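Local coordinates for conserved domain protein (Bacillus anthracis, PDB 3FBQ) that is of unknown function but is built mainly of beta strands, the N-terminal part of one copy pairing with the C-terminal part of another in the crystal, at the interface of chains A and B. Numbering follows the deposited sequence. Chains: chain A/B, Conserved domain protein.

The interface of chains A and B. Residues chain A 216-221; chain B 31-35.
A short antiparallel strand pairing joins the end of strand 211-218 of chain A to strand 29-37 of chain B, with A:Ser217 opposite B:Arg35 and A:Gly218 opposite B:Thr34, and backbone atoms carry it. A:Gly218 and B:Thr34 face each other as a pair joined by two reciprocal hydrogen bonds. The amide B:Thr34 N gives a hydrogen bond to the carbonyl A:Gly218 O at 2.9 Å, reaching it from above the carbonyl plane. The return bond, A:Gly218 N to B:Thr34 O, is longer at 3.2 Å and less straight (139° at H), but lies in the carbonyl plane. B:Thr34 O also accepts from its neighbour's guanidinium: the B:Arg35 chain, bent at chi2 and chi3, folds back so that NH1 meets this oxygen at 3.2 Å. The oxygen lies in the guanidinium plane, although NH1 sits well above the plane of the B:Thr34 carbonyl. The two donors together grip the carbonyl, and the second bond probably helps hold the guanidinium, whose edge is turned toward A:Gly218 O. The aliphatic part of B:Arg35 passes A:Ser217, with CD 3.8 Å from the hydroxyl OG.

Beyond the paired residues, A:Asn219 and B:Met33 run side by side in the same direction. The thioether chain bends at chi3 (-98°), bringing its terminal methyl CE beside the amide oxygen OD1 of A:Asn219. On the other side of the strand pair, the A:Pro221 ring crosses B:Asn32 obliquely, its CD 3.5 Å from B:Asn32 CB. B:Thr34 OG1, anti to its own carbonyl carbon (chi1 -45°), points toward A:Pro221 CA.

The chains meet without exact two-fold symmetry, and the structure alone does not show whether this pairing forms outside the crystal. The segment of chain A runs from the strand end into the loop before strand 224-231, within the region of the DUF5643 family, whereas the chain B strand follows the short N-terminal helices.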
# COMPACT_ATOMS: atom_id res chain seq x y z
N GLY A 216 10.84 12.28 14.09
CA GLY A 216 11.90 11.85 15.00
C GLY A 216 12.27 10.39 14.88
O GLY A 216 11.54 9.57 14.32
N SER A 217 13.42 10.06 15.48
CA SER A 217 14.08 8.79 15.37
C SER A 217 14.86 8.54 16.66
O SER A 217 15.38 9.48 17.26
CB SER A 217 15.11 8.90 14.28
OG SER A 217 14.54 8.55 13.06
N GLY A 218 15.00 7.26 17.03
CA GLY A 218 15.73 6.85 18.21
C GLY A 218 15.91 5.35 18.22
O GLY A 218 15.15 4.62 17.58
N ASN A 219 16.94 4.90 18.94
CA ASN A 219 17.19 3.47 19.17
C ASN A 219 16.62 3.03 20.48
O ASN A 219 16.60 1.86 20.77
CB ASN A 219 18.66 3.17 19.13
CG ASN A 219 19.28 3.63 17.85
OD1 ASN A 219 19.12 2.98 16.80
ND2 ASN A 219 19.94 4.78 17.89
N ASP A 220 16.14 3.97 21.26
CA ASP A 220 15.27 3.60 22.32
C ASP A 220 14.06 4.50 22.30
O ASP A 220 13.99 5.42 21.50
CB ASP A 220 15.99 3.49 23.66
CG ASP A 220 16.57 4.79 24.14
OD1 ASP A 220 17.82 4.85 24.26
OD2 ASP A 220 15.78 5.73 24.42
N PRO A 221 13.07 4.18 23.15
CA PRO A 221 11.85 4.95 22.99
C PRO A 221 11.95 6.40 23.44
O PRO A 221 10.96 7.10 23.30
CB PRO A 221 10.83 4.16 23.87
CG PRO A 221 11.34 2.80 23.89
CD PRO A 221 12.83 2.94 23.90
N LEU B 31 14.67 -4.40 20.83
CA LEU B 31 15.23 -3.15 20.40
C LEU B 31 14.52 -1.84 20.68
O LEU B 31 15.16 -0.82 20.84
CB LEU B 31 15.89 -3.24 19.03
CG LEU B 31 15.34 -3.80 17.74
CD1 LEU B 31 14.70 -2.68 16.98
CD2 LEU B 31 16.56 -4.24 17.02
N ASN B 32 13.22 -1.84 20.82
CA ASN B 32 12.58 -0.61 21.20
C ASN B 32 13.12 0.58 20.38
O ASN B 32 13.24 1.68 20.84
CB ASN B 32 12.66 -0.40 22.72
CG ASN B 32 12.14 -1.58 23.49
OD1 ASN B 32 11.09 -2.15 23.17
ND2 ASN B 32 12.88 -1.98 24.51
N MET B 33 13.44 0.34 19.13
CA MET B 33 13.78 1.44 18.22
C MET B 33 12.51 2.15 17.65
O MET B 33 11.55 1.49 17.23
CB MET B 33 14.78 0.91 17.20
CG MET B 33 14.52 1.20 15.78
SD MET B 33 15.90 0.44 14.85
CE MET B 33 16.99 1.89 14.60
N THR B 34 12.48 3.48 17.73
CA THR B 34 11.28 4.27 17.45
C THR B 34 11.36 5.17 16.22
O THR B 34 12.41 5.70 15.92
CB THR B 34 10.92 5.20 18.64
OG1 THR B 34 11.04 4.45 19.85
CG2 THR B 34 9.51 5.65 18.55
N ARG B 35 10.23 5.31 15.53
CA ARG B 35 10.00 6.27 14.46
C ARG B 35 8.75 7.09 14.73
O ARG B 35 7.72 6.55 15.11
CB ARG B 35 9.83 5.54 13.13
CG ARG B 35 11.05 5.65 12.21
CD ARG B 35 12.32 5.48 13.00
NE ARG B 35 13.29 4.65 12.31
CZ ARG B 35 14.38 4.14 12.87
NH1 ARG B 35 14.66 4.32 14.17
NH2 ARG B 35 15.19 3.43 12.11